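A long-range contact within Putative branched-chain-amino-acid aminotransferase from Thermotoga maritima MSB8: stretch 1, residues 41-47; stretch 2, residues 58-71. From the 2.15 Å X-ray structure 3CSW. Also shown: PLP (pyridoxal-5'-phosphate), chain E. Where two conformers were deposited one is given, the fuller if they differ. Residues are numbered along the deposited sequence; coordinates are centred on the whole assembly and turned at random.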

ATOM      1  N   ALA A  41     -10.578  21.975 -13.964  1.00 32.11           N
ATOM      2  CA  ALA A  41      -9.844  22.535 -15.089  1.00 32.29           C
ATOM      3  C   ALA A  41      -8.360  22.252 -14.893  1.00 32.46           C
ATOM      4  O   ALA A  41      -7.865  22.298 -13.766  1.00 33.73           O
ATOM      5  CB  ALA A  41     -10.070  24.041 -15.180  1.00 28.76           C
ATOM      6  N   VAL A  42      -7.658  21.943 -15.984  1.00 33.79           N
ATOM      7  CA  VAL A  42      -6.206  21.808 -15.994  0.50 33.52           C
ATOM      8  C   VAL A  42      -5.646  23.215 -15.841  1.00 33.68           C
ATOM      9  O   VAL A  42      -6.222  24.155 -16.397  1.00 34.84           O
ATOM     10  CB  VAL A  42      -5.730  21.162 -17.322  0.50 33.34           C
ATOM     11  CG1 VAL A  42      -4.259  21.438 -17.580  0.50 33.25           C
ATOM     12  CG2 VAL A  42      -6.031  19.652 -17.316  0.50 34.29           C
ATOM     13  N   TYR A  43      -4.555  23.391 -15.096  1.00 32.40           N
ATOM     14  CA  TYR A  43      -4.063  24.749 -14.873  1.00 31.05           C
ATOM     15  C   TYR A  43      -2.562  24.912 -14.660  1.00 31.73           C
ATOM     16  O   TYR A  43      -1.851  23.959 -14.355  1.00 30.96           O
ATOM     17  CB  TYR A  43      -4.807  25.369 -13.681  1.00 30.91           C
ATOM     18  CG  TYR A  43      -4.307  24.924 -12.326  1.00 34.39           C
ATOM     19  CD1 TYR A  43      -4.755  23.736 -11.759  1.00 31.96           C
ATOM     20  CD2 TYR A  43      -3.406  25.704 -11.594  1.00 39.62           C
ATOM     21  CE1 TYR A  43      -4.309  23.316 -10.518  1.00 38.38           C
ATOM     22  CE2 TYR A  43      -2.953  25.298 -10.345  1.00 38.39           C
ATOM     23  CZ  TYR A  43      -3.417  24.096  -9.819  1.00 40.64           C
ATOM     24  OH  TYR A  43      -3.000  23.653  -8.602  1.00 45.10           O
ATOM     25  N   GLU A  44      -2.120  26.158 -14.816  1.00 32.47           N
ATOM     26  CA  GLU A  44      -0.746  26.583 -14.542  1.00 32.20           C
ATOM     27  C   GLU A  44      -0.753  27.953 -13.863  1.00 31.95           C
ATOM     28  O   GLU A  44      -1.705  28.720 -14.025  1.00 32.26           O
ATOM     29  CB  GLU A  44       0.057  26.663 -15.848  1.00 32.79           C
ATOM     30  CG  GLU A  44       0.560  25.327 -16.390  1.00 34.38           C
ATOM     31  CD  GLU A  44       1.513  24.610 -15.423  1.00 35.86           C
ATOM     32  OE1 GLU A  44       2.288  25.287 -14.737  1.00 35.32           O
ATOM     33  OE2 GLU A  44       1.485  23.363 -15.361  1.00 36.37           O
ATOM     34  N   THR A  45       0.298  28.242 -13.089  1.00 32.50           N
ATOM     35  CA  THR A  45       0.480  29.548 -12.452  0.50 31.71           C
ATOM     36  C   THR A  45       1.837  30.104 -12.871  1.00 31.86           C
ATOM     37  O   THR A  45       2.810  29.370 -12.937  1.00 31.36           O
ATOM     38  CB  THR A  45       0.389  29.488 -10.902  0.50 33.78           C
ATOM     39  OG1 THR A  45       1.467  28.705 -10.362  0.50 35.30           O
ATOM     40  CG2 THR A  45      -0.962  28.907 -10.454  0.50 34.65           C
ATOM     41  N   LEU A  46       1.887  31.396 -13.193  1.00 30.89           N
ATOM     42  CA  LEU A  46       3.125  32.050 -13.588  1.00 30.93           C
ATOM     43  C   LEU A  46       3.268  33.328 -12.795  1.00 31.47           C
ATOM     44  O   LEU A  46       2.303  33.808 -12.204  1.00 31.72           O
ATOM     45  CB  LEU A  46       3.148  32.397 -15.093  1.00 30.58           C
ATOM     46  CG  LEU A  46       2.982  31.293 -16.155  1.00 30.19           C
ATOM     47  CD1 LEU A  46       1.498  31.009 -16.407  1.00 27.83           C
ATOM     48  CD2 LEU A  46       3.689  31.683 -17.441  1.00 27.57           C
ATOM     49  N   ARG A  47       4.490  33.852 -12.743  1.00 33.09           N
ATOM     50  CA  ARG A  47       4.736  35.206 -12.248  1.00 31.16           C
ATOM     51  C   ARG A  47       5.608  35.932 -13.255  1.00 32.02           C
ATOM     52  O   ARG A  47       6.152  35.319 -14.157  1.00 31.26           O
ATOM     53  CB  ARG A  47       5.408  35.204 -10.880  1.00 30.47           C
ATOM     54  CG  ARG A  47       6.847  34.710 -10.867  1.00 34.76           C
ATOM     55  CD  ARG A  47       7.576  35.219  -9.636  1.00 34.33           C
ATOM     56  NE  ARG A  47       7.899  36.619  -9.819  1.00 37.08           N
ATOM     57  CZ  ARG A  47       8.418  37.401  -8.883  1.00 40.22           C
ATOM     58  NH1 ARG A  47       8.660  36.942  -7.656  1.00 38.21           N
ATOM     59  NH2 ARG A  47       8.701  38.659  -9.187  1.00 36.90           N
ATOM     60  N   LYS A  58       8.160  26.673 -20.399  1.00 29.47           N
ATOM     61  CA  LYS A  58       8.126  25.563 -19.457  1.00 30.50           C
ATOM     62  C   LYS A  58       6.722  25.310 -18.921  1.00 31.08           C
ATOM     63  O   LYS A  58       6.297  24.161 -18.814  1.00 33.06           O
ATOM     64  CB  LYS A  58       9.095  25.812 -18.297  1.00 29.72           C
ATOM     65  CG  LYS A  58      10.547  25.736 -18.738  1.00 32.51           C
ATOM     66  CD  LYS A  58      11.526  25.945 -17.613  1.00 29.61           C
ATOM     67  CE  LYS A  58      12.943  25.631 -18.088  1.00 32.39           C
ATOM     68  NZ  LYS A  58      13.903  25.975 -16.978  1.00 40.14           N
ATOM     69  N   HIS A  59       6.014  26.385 -18.588  1.00 31.47           N
ATOM     70  CA  HIS A  59       4.634  26.285 -18.118  1.00 31.25           C
ATOM     71  C   HIS A  59       3.680  25.834 -19.216  1.00 32.38           C
ATOM     72  O   HIS A  59       2.781  25.060 -18.960  1.00 35.42           O
ATOM     73  CB  HIS A  59       4.176  27.612 -17.530  1.00 31.43           C
ATOM     74  CG  HIS A  59       4.701  27.865 -16.156  1.00 29.85           C
ATOM     75  ND1 HIS A  59       4.194  27.225 -15.048  1.00 33.69           N
ATOM     76  CD2 HIS A  59       5.692  28.668 -15.705  1.00 30.31           C
ATOM     77  CE1 HIS A  59       4.849  27.628 -13.974  1.00 31.41           C
ATOM     78  NE2 HIS A  59       5.748  28.517 -14.341  1.00 26.83           N
ATOM     79  N   TYR A  60       3.875  26.322 -20.433  1.00 33.85           N
ATOM     80  CA  TYR A  60       3.082  25.888 -21.585  1.00 33.56           C
ATOM     81  C   TYR A  60       3.197  24.377 -21.832  1.00 34.36           C
ATOM     82  O   TYR A  60       2.206  23.705 -22.096  1.00 34.22           O
ATOM     83  CB  TYR A  60       3.518  26.643 -22.848  1.00 32.80           C
ATOM     84  CG  TYR A  60       2.682  26.314 -24.067  1.00 34.11           C
ATOM     85  CD1 TYR A  60       1.435  26.906 -24.265  1.00 32.74           C
ATOM     86  CD2 TYR A  60       3.122  25.388 -25.000  1.00 35.15           C
ATOM     87  CE1 TYR A  60       0.651  26.585 -25.372  1.00 31.51           C
ATOM     88  CE2 TYR A  60       2.351  25.052 -26.115  1.00 32.83           C
ATOM     89  CZ  TYR A  60       1.121  25.651 -26.301  1.00 36.67           C
ATOM     90  OH  TYR A  60       0.377  25.317 -27.429  1.00 37.99           O
ATOM     91  N   THR A  61       4.407  23.838 -21.766  1.00 35.64           N
ATOM     92  CA  THR A  61       4.586  22.400 -22.026  1.00 35.87           C
ATOM     93  C   THR A  61       3.990  21.548 -20.895  1.00 35.82           C
ATOM     94  O   THR A  61       3.503  20.452 -21.160  1.00 36.91           O
ATOM     95  CB  THR A  61       6.066  22.026 -22.335  1.00 36.54           C
ATOM     96  OG1 THR A  61       6.842  22.091 -21.141  1.00 39.20           O
ATOM     97  CG2 THR A  61       6.653  22.992 -23.385  1.00 32.85           C
ATOM     98  N   ARG A  62       4.022  22.038 -19.655  1.00 35.84           N
ATOM     99  CA  ARG A  62       3.403  21.338 -18.517  0.50 37.36           C
ATOM    100  C   ARG A  62       1.895  21.336 -18.685  1.00 37.02           C
ATOM    101  O   ARG A  62       1.231  20.353 -18.367  1.00 38.09           O
ATOM    102  CB  ARG A  62       3.717  21.992 -17.160  0.50 37.18           C
ATOM    103  CG  ARG A  62       4.744  21.285 -16.278  0.50 39.36           C
ATOM    104  CD  ARG A  62       4.275  21.248 -14.805  0.50 37.53           C
ATOM    105  NE  ARG A  62       4.021  22.580 -14.250  0.50 37.14           N
ATOM    106  CZ  ARG A  62       4.489  23.040 -13.091  0.50 33.78           C
ATOM    107  NH1 ARG A  62       5.244  22.293 -12.305  0.50 35.26           N
ATOM    108  NH2 ARG A  62       4.180  24.266 -12.709  0.50 29.03           N
ATOM    109  N   LEU A  63       1.362  22.463 -19.162  1.00 38.12           N
ATOM    110  CA  LEU A  63      -0.074  22.593 -19.417  1.00 37.28           C
ATOM    111  C   LEU A  63      -0.471  21.554 -20.468  1.00 39.31           C
ATOM    112  O   LEU A  63      -1.432  20.811 -20.280  1.00 37.18           O
ATOM    113  CB  LEU A  63      -0.440  24.018 -19.865  1.00 35.73           C
ATOM    114  CG  LEU A  63      -1.926  24.417 -19.964  1.00 37.83           C
ATOM    115  CD1 LEU A  63      -2.653  24.428 -18.597  1.00 32.71           C
ATOM    116  CD2 LEU A  63      -2.076  25.786 -20.617  1.00 34.46           C
ATOM    117  N   LYS A  64       0.282  21.487 -21.562  1.00 42.16           N
ATOM    118  CA  LYS A  64       0.014  20.498 -22.611  1.00 46.12           C
ATOM    119  C   LYS A  64       0.039  19.055 -22.063  1.00 44.56           C
ATOM    120  O   LYS A  64      -0.824  18.232 -22.372  1.00 45.92           O
ATOM    121  CB  LYS A  64       1.016  20.657 -23.756  1.00 46.98           C
ATOM    122  CG  LYS A  64       0.715  19.746 -24.928  1.00 53.98           C
ATOM    123  CD  LYS A  64       1.591  20.020 -26.171  1.00 56.84           C
ATOM    124  CE  LYS A  64       1.021  19.274 -27.403  1.00 65.60           C
ATOM    125  NZ  LYS A  64       0.371  17.943 -27.045  1.00 66.06           N
ATOM    126  N   ARG A  65       1.025  18.767 -21.233  1.00 42.32           N
ATOM    127  CA  ARG A  65       1.153  17.463 -20.613  1.00 43.27           C
ATOM    128  C   ARG A  65      -0.035  17.125 -19.704  1.00 43.57           C
ATOM    129  O   ARG A  65      -0.515  15.994 -19.731  1.00 45.30           O
ATOM    130  CB  ARG A  65       2.474  17.369 -19.832  1.00 42.46           C
ATOM    131  CG  ARG A  65       2.701  16.025 -19.189  1.00 43.37           C
ATOM    132  CD  ARG A  65       3.956  16.026 -18.359  1.00 50.76           C
ATOM    133  NE  ARG A  65       3.786  16.853 -17.169  1.00 53.20           N
ATOM    134  CZ  ARG A  65       4.758  17.174 -16.327  1.00 44.68           C
ATOM    135  NH1 ARG A  65       5.992  16.731 -16.525  1.00 53.77           N
ATOM    136  NH2 ARG A  65       4.488  17.948 -15.286  1.00 47.06           N
ATOM    137  N   SER A  66      -0.500  18.085 -18.897  1.00 43.84           N
ATOM    138  CA  SER A  66      -1.701  17.894 -18.082  1.00 41.69           C
ATOM    139  C   SER A  66      -2.918  17.670 -18.984  1.00 45.24           C
ATOM    140  O   SER A  66      -3.782  16.842 -18.670  1.00 44.91           O
ATOM    141  CB  SER A  66      -1.962  19.079 -17.150  1.00 42.75           C
ATOM    142  OG  SER A  66      -1.103  19.075 -16.011  1.00 38.50           O
ATOM    143  N   ALA A  67      -2.980  18.404 -20.097  1.00 47.04           N
ATOM    144  CA  ALA A  67      -4.075  18.287 -21.050  1.00 48.09           C
ATOM    145  C   ALA A  67      -4.075  16.917 -21.724  1.00 50.50           C
ATOM    146  O   ALA A  67      -5.143  16.389 -22.036  1.00 50.94           O
ATOM    147  CB  ALA A  67      -4.009  19.405 -22.100  1.00 46.11           C
ATOM    148  N   ASP A  68      -2.891  16.343 -21.935  1.00 53.80           N
ATOM    149  CA  ASP A  68      -2.764  15.031 -22.592  1.00 56.29           C
ATOM    150  C   ASP A  68      -3.272  13.869 -21.753  1.00 58.20           C
ATOM    151  O   ASP A  68      -3.753  12.885 -22.315  1.00 58.10           O
ATOM    152  CB  ASP A  68      -1.324  14.771 -23.033  1.00 57.94           C
ATOM    153  CG  ASP A  68      -0.917  15.630 -24.229  1.00 60.26           C
ATOM    154  OD1 ASP A  68      -1.813  16.114 -24.965  1.00 63.77           O
ATOM    155  OD2 ASP A  68       0.303  15.828 -24.425  1.00 68.43           O
ATOM    156  N   PHE A  69      -3.204  13.970 -20.424  1.00 60.24           N
ATOM    157  CA  PHE A  69      -3.865  12.961 -19.585  1.00 63.34           C
ATOM    158  C   PHE A  69      -5.394  12.880 -19.911  1.00 67.04           C
ATOM    159  O   PHE A  69      -6.099  12.087 -19.281  1.00 70.94           O
ATOM    160  CB  PHE A  69      -3.638  13.195 -18.075  1.00 59.58           C
ATOM    161  CG  PHE A  69      -2.181  13.056 -17.623  1.00 59.53           C
ATOM    162  CD1 PHE A  69      -1.472  11.865 -17.819  1.00 61.15           C
ATOM    163  CD2 PHE A  69      -1.526  14.110 -16.967  1.00 52.23           C
ATOM    164  CE1 PHE A  69      -0.110  11.739 -17.382  1.00 57.34           C
ATOM    165  CE2 PHE A  69      -0.176  14.003 -16.536  1.00 53.20           C
ATOM    166  CZ  PHE A  69       0.530  12.818 -16.739  1.00 56.34           C
ATOM    167  N   PHE A  70      -5.892  13.678 -20.876  1.00 67.64           N
ATOM    168  CA  PHE A  70      -7.308  13.654 -21.319  1.00 68.18           C
ATOM    169  C   PHE A  70      -7.517  13.631 -22.837  1.00 72.39           C
ATOM    170  O   PHE A  70      -8.655  13.768 -23.302  1.00 71.62           O
ATOM    171  CB  PHE A  70      -8.043  14.901 -20.828  1.00 68.25           C
ATOM    172  CG  PHE A  70      -8.074  15.042 -19.352  1.00 68.72           C
ATOM    173  CD1 PHE A  70      -6.991  15.572 -18.677  1.00 67.52           C
ATOM    174  CD2 PHE A  70      -9.194  14.663 -18.633  1.00 73.60           C
ATOM    175  CE1 PHE A  70      -7.015  15.705 -17.312  1.00 72.36           C
ATOM    176  CE2 PHE A  70      -9.228  14.800 -17.257  1.00 73.86           C
ATOM    177  CZ  PHE A  70      -8.137  15.318 -16.596  1.00 71.26           C
ATOM    178  N   ASN A  71      -6.438  13.498 -23.613  1.00 76.87           N
ATOM    179  CA  ASN A  71      -6.511  13.629 -25.082  1.00 79.22           C
ATOM    180  C   ASN A  71      -7.316  14.865 -25.532  1.00 80.85           C
ATOM    181  O   ASN A  71      -7.887  14.886 -26.622  1.00 80.93           O
ATOM    182  CB  ASN A  71      -7.048  12.343 -25.715  1.00 79.57           C
ATOM    183  CG  ASN A  71      -6.113  11.162 -25.509  1.00 82.96           C
ATOM    184  OD1 ASN A  71      -5.306  11.153 -24.579  1.00 88.93           O
ATOM    185  ND2 ASN A  71      -6.213  10.164 -26.377  1.00 84.80           N
TER
HETATM  186  N1  PLP E 300       3.665  21.098  -5.741  1.00 37.69           N
HETATM  187  C2  PLP E 300       2.310  21.321  -5.965  1.00 44.18           C
HETATM  188  C2A PLP E 300       1.342  20.313  -5.427  1.00 37.75           C
HETATM  189  C3  PLP E 300       1.892  22.469  -6.673  1.00 50.38           C
HETATM  190  O3  PLP E 300       0.556  22.754  -6.831  1.00 51.69           O
HETATM  191  C4  PLP E 300       2.860  23.384  -7.153  1.00 53.30           C
HETATM  192  C4A PLP E 300       2.439  24.647  -7.853  1.00 53.47           C
HETATM  193  O4A PLP E 300       2.106  25.647  -7.190  1.00 64.86           O
HETATM  194  C5  PLP E 300       4.222  23.140  -6.908  1.00 43.80           C
HETATM  195  C6  PLP E 300       4.607  21.991  -6.213  1.00 36.73           C
HETATM  196  C5A PLP E 300       5.276  24.186  -7.194  1.00 42.16           C
HETATM  197  O4P PLP E 300       5.652  24.144  -8.564  1.00 44.26           O
HETATM  198  P   PLP E 300       6.262  25.439  -9.346  1.00 42.88           P
HETATM  199  O1P PLP E 300       6.276  25.169 -10.864  1.00 40.80           O
HETATM  200  O2P PLP E 300       7.665  25.690  -8.870  1.00 35.11           O
HETATM  201  O3P PLP E 300       5.346  26.602  -8.989  1.00 42.59           O
HETATM  202  O   HOH W   1      -0.824  22.009 -15.935  1.00 26.07           O

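Strand 42-47 packs against helix 58-68 in a nearly antiparallel arrangement, with the axes 8.0 Å apart at closest approach and 472 Å² buried between the two stretches. Three residues account for most of this surface: Glu44, Val42 and His59.

Glu44 is the polar centre of the contact. Its CA-to-CB bond points toward the helix, and chi1 and chi2, both m, fold the chain so that CG lies 3.8 Å from CB of Leu63 while the carboxylate reaches His59 and Arg62, which stand almost one helical turn apart. His59 ND1 donates to Glu44 OE1 at 2.7 Å in a nearly straight hydrogen bond. Arg62 forms a salt bridge with the same carboxylate: its NE donates to Glu44 OE2 at 2.9 Å, and its NH2 to Glu44 OE1 at 3.0 Å. A buried carboxylate is thus compensated by a guanidinium and an imidazole N-H. Arg62 NH2 also donates to O1P of PLP, 2.9 Å away, so this arginine links the strand to the cofactor phosphate.

One water extends the network, donating to Tyr43 O and Glu44 OE2, each 2.7 Å from its oxygen, and accepting from Ser66 OG at 2.9 Å.

Val42, two residues before Glu44 and likewise directed toward the helix, supplies the apolar part. Its CG1 lies 3.5 Å from Leu63 CD1 and 3.3 Å from Ser66 CB; Ser66 lies directly across from Val42, their CA atoms 6.3 Å apart, the same spacing as between the CA atoms of Glu44 and Leu63. Val42 CG2 approaches CE1 of the poorly ordered Phe70 at 4.1 Å.

At the other end, Leu46 covers one face of the His59 ring, its CG 4.0 Å from the ring centroid in a CH-pi contact. The imidazole therefore serves both chemistries, offering its edge to Glu44 and a face to leucine.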